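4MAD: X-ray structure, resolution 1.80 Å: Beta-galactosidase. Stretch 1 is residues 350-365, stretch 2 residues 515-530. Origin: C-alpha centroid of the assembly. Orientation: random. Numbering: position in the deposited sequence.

Stretch 1, residues 350-365: PIPKRLFGKVKFTEHA
Stretch 2 515-530: FHKGILTVDKAADTFI

What fills the apolar centre of the contact? Phe356, at phi/psi -120/-2 with chi1 m (-72°) and chi2 -86°, points its CA-to-CB bond toward stretch 2 and is the residue most covered by it. Its CB lies 3.7 Å from Leu520 CD1 and its CE1 3.7 Å from Val522 CG2. Polar atoms meet the ring edge: Lys524 O is 3.8 Å from Phe356 CZ, and Thr528 OG1 3.8 Å from Phe356 CD2. Val359 (chi1 t) also points toward stretch 2, its CG2 3.8 Å from Leu520 CD1. Leu520 (t, p) thus touches both residues with one methyl, because its side chain starts sideways and its end comes nearer.

Why do the backbones come so close at Gly518? Its CA lies 4.6 Å from Phe361 CA, and a CB there would clash with Val359 CG1, Lys360 O and Phe361 CD1. Gly518, extended at -142/165, leaves room for Phe361 (chi1 m, chi2 -52°), whose CD1 is 3.6 Å from Gly518 N, at the ring edge. Over one face of that ring sits His516 CB, 3.9 Å from the ring centroid, a CH-pi contact. A water bridges the strands nearby, donating to Lys360 O at 2.8 Å and accepting from Ile519 N at 2.9 Å.

How does the sheet continue from there? Strand 363-365 runs antiparallel to 515-522, at 158°, pairing Glu363 with Lys517, His364 with His516 and Ala365 with Phe515 (CA-CA 5.0, 4.5 and 5.0 Å). Lys517 N donates to Glu363 O at 2.8 Å, while the return bond, Glu363 N to Lys517 O, is weak at 3.4 Å. Ala365 N to Phe515 O (2.9 Å) and Phe515 N to Ala365 O (2.7 Å) close the next pair. His364 and His516, both chi1 m, share the opposite face from Glu363 and Lys517; their ND1 atoms hydrogen-bond at 2.8 Å, rim to rim, with planes at 86°.

What holds the polar edge at the other end? Lys353 and Asp527 form a single backbone bridge, CA-CA 4.7 Å. Arg354 N donates to Asp527 O at 3.0 Å; Asp527 N reaches Pro352 O weakly at 3.3 Å, and a water also links these two atoms, 2.7 Å from Pro352 O and 3.2 Å from Asp527 N. Lys353 (chi1 -80°, chi2 118°, chi3 t, chi4 p) brings NZ 3.1 Å from Asp527 OD2, a salt bridge, and 2.8 Å from Ile351 O, so the ammonium ties the carboxylate to its own stretch's backbone. Asp527 has chi1 m.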

# COMPACT_ATOMS: atom_id res chain seq x y z
N PRO A 350 10.79 -1.67 -25.07
CA PRO A 350 10.85 -0.97 -23.80
C PRO A 350 10.07 0.35 -23.80
O PRO A 350 9.96 0.97 -24.81
CB PRO A 350 12.32 -0.69 -23.64
CG PRO A 350 12.98 -1.71 -24.36
CD PRO A 350 12.12 -2.03 -25.53
N ILE A 351 9.52 0.73 -22.67
CA ILE A 351 8.75 1.95 -22.57
C ILE A 351 9.69 3.11 -22.33
O ILE A 351 10.43 3.12 -21.42
CB ILE A 351 7.72 1.85 -21.47
CG1 ILE A 351 6.70 0.80 -21.83
CG2 ILE A 351 7.04 3.12 -21.28
CD1 ILE A 351 5.82 0.37 -20.74
N PRO A 352 9.65 4.09 -23.21
CA PRO A 352 10.62 5.15 -23.12
C PRO A 352 10.52 5.95 -21.83
O PRO A 352 9.47 6.14 -21.33
CB PRO A 352 10.25 6.04 -24.29
CG PRO A 352 9.64 5.17 -25.23
CD PRO A 352 8.90 4.15 -24.46
N LYS A 353 11.67 6.36 -21.33
CA LYS A 353 11.81 7.30 -20.23
C LYS A 353 12.46 8.60 -20.73
O LYS A 353 13.35 8.54 -21.47
CB LYS A 353 12.64 6.69 -19.13
CG LYS A 353 11.85 5.75 -18.26
CD LYS A 353 12.31 4.39 -18.29
CE LYS A 353 11.25 3.33 -17.78
NZ LYS A 353 9.97 3.15 -18.62
N ARG A 354 11.97 9.75 -20.29
CA ARG A 354 12.49 11.05 -20.72
C ARG A 354 12.76 11.95 -19.54
O ARG A 354 12.14 11.81 -18.53
CB ARG A 354 11.52 11.72 -21.65
CG ARG A 354 11.30 10.97 -22.92
CD ARG A 354 12.56 10.95 -23.73
NE ARG A 354 12.39 10.33 -25.02
CZ ARG A 354 12.78 9.11 -25.30
NH1 ARG A 354 13.36 8.41 -24.39
NH2 ARG A 354 12.57 8.61 -26.49
N LEU A 355 13.72 12.84 -19.67
CA LEU A 355 13.85 13.95 -18.76
C LEU A 355 12.99 15.06 -19.32
O LEU A 355 12.91 15.19 -20.49
CB LEU A 355 15.23 14.54 -18.71
CG LEU A 355 16.51 13.85 -18.41
CD1 LEU A 355 17.02 13.29 -19.63
CD2 LEU A 355 17.45 14.79 -17.88
N PHE A 356 12.39 15.85 -18.47
CA PHE A 356 11.66 17.00 -18.91
C PHE A 356 12.19 18.31 -18.35
O PHE A 356 11.68 19.33 -18.66
CB PHE A 356 10.18 16.86 -18.65
CG PHE A 356 9.49 15.87 -19.54
CD1 PHE A 356 9.01 16.23 -20.77
CD2 PHE A 356 9.22 14.62 -19.11
CE1 PHE A 356 8.36 15.36 -21.53
CE2 PHE A 356 8.56 13.74 -19.88
CZ PHE A 356 8.13 14.10 -21.08
N GLY A 357 13.20 18.24 -17.51
CA GLY A 357 13.90 19.39 -17.07
C GLY A 357 13.22 20.14 -15.95
O GLY A 357 12.32 19.65 -15.36
N LYS A 358 13.68 21.35 -15.69
CA LYS A 358 13.14 22.10 -14.60
C LYS A 358 11.77 22.72 -14.82
O LYS A 358 11.53 23.31 -15.80
CB LYS A 358 14.10 23.17 -14.17
CG LYS A 358 13.42 24.30 -13.55
CD LYS A 358 14.31 25.10 -12.67
CE LYS A 358 15.77 24.73 -12.73
NZ LYS A 358 16.58 25.89 -12.35
N VAL A 359 10.91 22.59 -13.83
CA VAL A 359 9.63 23.31 -13.74
C VAL A 359 9.62 24.31 -12.58
O VAL A 359 9.78 23.94 -11.44
CB VAL A 359 8.45 22.38 -13.51
CG1 VAL A 359 7.20 23.12 -13.27
CG2 VAL A 359 8.31 21.44 -14.59
N LYS A 360 9.46 25.59 -12.89
CA LYS A 360 9.44 26.62 -11.87
C LYS A 360 8.07 26.78 -11.23
O LYS A 360 7.07 26.71 -11.88
CB LYS A 360 9.88 27.96 -12.44
CG LYS A 360 11.14 27.89 -13.19
CD LYS A 360 11.67 29.23 -13.55
CE LYS A 360 12.02 29.30 -14.98
NZ LYS A 360 12.62 28.03 -15.32
N PHE A 361 8.07 27.04 -9.95
CA PHE A 361 6.81 27.23 -9.31
C PHE A 361 6.59 28.73 -9.22
O PHE A 361 7.22 29.37 -8.48
CB PHE A 361 6.78 26.57 -7.94
CG PHE A 361 6.81 25.08 -7.98
CD1 PHE A 361 5.94 24.36 -8.73
CD2 PHE A 361 7.71 24.40 -7.26
CE1 PHE A 361 6.01 23.03 -8.76
CE2 PHE A 361 7.75 23.08 -7.29
CZ PHE A 361 6.92 22.40 -8.02
N THR A 362 5.66 29.24 -10.02
CA THR A 362 5.37 30.67 -10.05
C THR A 362 4.20 31.03 -9.14
O THR A 362 4.03 32.19 -8.75
CB THR A 362 5.07 31.16 -11.48
OG1 THR A 362 3.85 30.58 -11.94
CG2 THR A 362 6.20 30.78 -12.42
N GLU A 363 3.38 30.04 -8.80
CA GLU A 363 2.22 30.26 -7.95
C GLU A 363 2.32 29.47 -6.65
O GLU A 363 2.89 28.38 -6.62
CB GLU A 363 0.94 29.88 -8.69
CG GLU A 363 0.90 30.33 -10.15
CD GLU A 363 -0.50 30.33 -10.72
OE1 GLU A 363 -1.22 31.33 -10.53
OE2 GLU A 363 -0.88 29.33 -11.37
N HIS A 364 1.77 30.04 -5.58
CA HIS A 364 1.79 29.40 -4.30
C HIS A 364 0.51 29.66 -3.45
O HIS A 364 -0.13 30.67 -3.56
CB HIS A 364 2.98 29.87 -3.50
CG HIS A 364 4.21 30.14 -4.30
ND1 HIS A 364 5.15 29.17 -4.53
CD2 HIS A 364 4.70 31.27 -4.82
CE1 HIS A 364 6.15 29.69 -5.21
NE2 HIS A 364 5.89 30.96 -5.41
N ALA A 365 0.16 28.72 -2.61
CA ALA A 365 -0.92 28.93 -1.68
C ALA A 365 -0.67 28.23 -0.37
O ALA A 365 -0.39 27.08 -0.35
CB ALA A 365 -2.17 28.48 -2.26
N PHE A 515 1.03 24.83 -1.04
CA PHE A 515 0.90 24.31 -2.35
C PHE A 515 1.72 25.16 -3.35
O PHE A 515 1.65 26.34 -3.32
CB PHE A 515 -0.54 24.27 -2.78
CG PHE A 515 -1.40 23.36 -1.95
CD1 PHE A 515 -1.53 22.05 -2.25
CD2 PHE A 515 -2.10 23.85 -0.88
CE1 PHE A 515 -2.30 21.25 -1.52
CE2 PHE A 515 -2.88 23.04 -0.17
CZ PHE A 515 -2.97 21.75 -0.48
N HIS A 516 2.46 24.55 -4.21
CA HIS A 516 3.25 25.27 -5.14
C HIS A 516 2.79 24.81 -6.50
O HIS A 516 2.69 23.65 -6.71
CB HIS A 516 4.66 24.87 -4.96
CG HIS A 516 5.25 25.30 -3.67
ND1 HIS A 516 5.55 26.60 -3.39
CD2 HIS A 516 5.59 24.60 -2.57
CE1 HIS A 516 6.07 26.68 -2.19
NE2 HIS A 516 6.09 25.49 -1.66
N LYS A 517 2.52 25.71 -7.43
CA LYS A 517 1.98 25.33 -8.71
C LYS A 517 2.83 25.73 -9.89
O LYS A 517 3.27 26.80 -9.95
CB LYS A 517 0.59 25.87 -8.92
CG LYS A 517 -0.02 25.39 -10.17
CD LYS A 517 -1.23 26.13 -10.48
CE LYS A 517 -2.28 25.22 -10.84
NZ LYS A 517 -2.49 25.28 -12.27
N GLY A 518 3.03 24.78 -10.78
CA GLY A 518 3.86 24.96 -11.94
C GLY A 518 3.31 24.26 -13.17
O GLY A 518 2.47 23.45 -13.07
N ILE A 519 3.84 24.61 -14.33
CA ILE A 519 3.42 24.02 -15.58
C ILE A 519 4.57 23.29 -16.27
O ILE A 519 5.61 23.83 -16.43
CB ILE A 519 2.89 25.10 -16.51
CG1 ILE A 519 1.77 25.88 -15.84
CG2 ILE A 519 2.35 24.53 -17.73
CD1 ILE A 519 0.54 25.18 -15.89
N LEU A 520 4.34 22.05 -16.69
CA LEU A 520 5.29 21.28 -17.44
C LEU A 520 4.76 21.20 -18.84
O LEU A 520 3.68 20.82 -19.04
CB LEU A 520 5.39 19.90 -16.90
CG LEU A 520 6.26 18.90 -17.65
CD1 LEU A 520 7.58 19.39 -17.74
CD2 LEU A 520 6.24 17.56 -17.08
N THR A 521 5.60 21.58 -19.79
CA THR A 521 5.25 21.49 -21.18
C THR A 521 5.92 20.28 -21.78
O THR A 521 7.08 20.12 -21.67
CB THR A 521 5.68 22.73 -21.95
OG1 THR A 521 5.05 23.87 -21.41
CG2 THR A 521 5.21 22.61 -23.33
N VAL A 522 5.11 19.46 -22.41
CA VAL A 522 5.48 18.15 -22.86
C VAL A 522 5.19 18.04 -24.35
O VAL A 522 4.08 18.27 -24.75
CB VAL A 522 4.64 17.15 -22.09
CG1 VAL A 522 4.52 15.86 -22.78
CG2 VAL A 522 5.14 17.02 -20.67
N ASP A 523 6.22 17.72 -25.11
CA ASP A 523 6.08 17.43 -26.50
C ASP A 523 5.35 16.13 -26.79
O ASP A 523 4.46 16.08 -27.56
CB ASP A 523 7.46 17.47 -27.21
CG ASP A 523 8.65 16.97 -26.32
OD1 ASP A 523 8.47 16.14 -25.43
OD2 ASP A 523 9.79 17.41 -26.55
N LYS A 524 5.79 15.07 -26.13
CA LYS A 524 5.13 13.78 -26.17
C LYS A 524 5.22 13.12 -24.80
O LYS A 524 6.26 13.06 -24.27
CB LYS A 524 5.86 12.92 -27.15
CG LYS A 524 5.31 11.56 -27.32
CD LYS A 524 6.26 10.79 -28.12
CE LYS A 524 5.68 9.51 -28.57
NZ LYS A 524 6.65 8.85 -29.38
N ALA A 525 4.14 12.61 -24.28
CA ALA A 525 4.17 12.00 -22.97
C ALA A 525 5.12 10.79 -22.90
O ALA A 525 5.14 10.02 -23.80
CB ALA A 525 2.86 11.60 -22.61
N ALA A 526 5.90 10.69 -21.85
CA ALA A 526 6.77 9.54 -21.68
C ALA A 526 6.96 9.34 -20.17
O ALA A 526 6.72 10.24 -19.44
CB ALA A 526 8.05 9.78 -22.28
N ASP A 527 7.39 8.18 -19.73
CA ASP A 527 7.59 7.97 -18.31
C ASP A 527 8.69 8.88 -17.84
O ASP A 527 9.54 9.19 -18.55
CB ASP A 527 7.99 6.54 -17.99
CG ASP A 527 6.88 5.55 -18.11
OD1 ASP A 527 5.73 5.91 -18.28
OD2 ASP A 527 7.19 4.38 -18.03
N THR A 528 8.59 9.32 -16.62
CA THR A 528 9.55 10.24 -16.07
C THR A 528 9.55 10.21 -14.55
O THR A 528 8.73 9.57 -13.98
CB THR A 528 9.34 11.69 -16.58
OG1 THR A 528 10.42 12.51 -16.20
CG2 THR A 528 8.10 12.26 -16.03
N PHE A 529 10.50 10.90 -13.96
CA PHE A 529 10.64 10.91 -12.52
C PHE A 529 10.90 12.31 -12.01
O PHE A 529 11.67 13.01 -12.57
CB PHE A 529 11.76 9.99 -12.09
CG PHE A 529 11.68 8.62 -12.69
CD1 PHE A 529 11.15 7.56 -12.00
CD2 PHE A 529 12.17 8.36 -13.96
CE1 PHE A 529 11.09 6.34 -12.53
CE2 PHE A 529 12.10 7.11 -14.47
CZ PHE A 529 11.53 6.11 -13.75
N ILE A 530 10.24 12.67 -10.93
CA ILE A 530 10.44 13.95 -10.31
C ILE A 530 11.47 13.89 -9.17
O ILE A 530 11.28 13.20 -8.24
CB ILE A 530 9.13 14.52 -9.72
CG1 ILE A 530 8.04 14.59 -10.77
CG2 ILE A 530 9.35 15.86 -9.20
CD1 ILE A 530 6.75 15.18 -10.28
O HOH W 1 7.06 6.41 -22.41
O HOH W 2 5.71 26.83 -14.36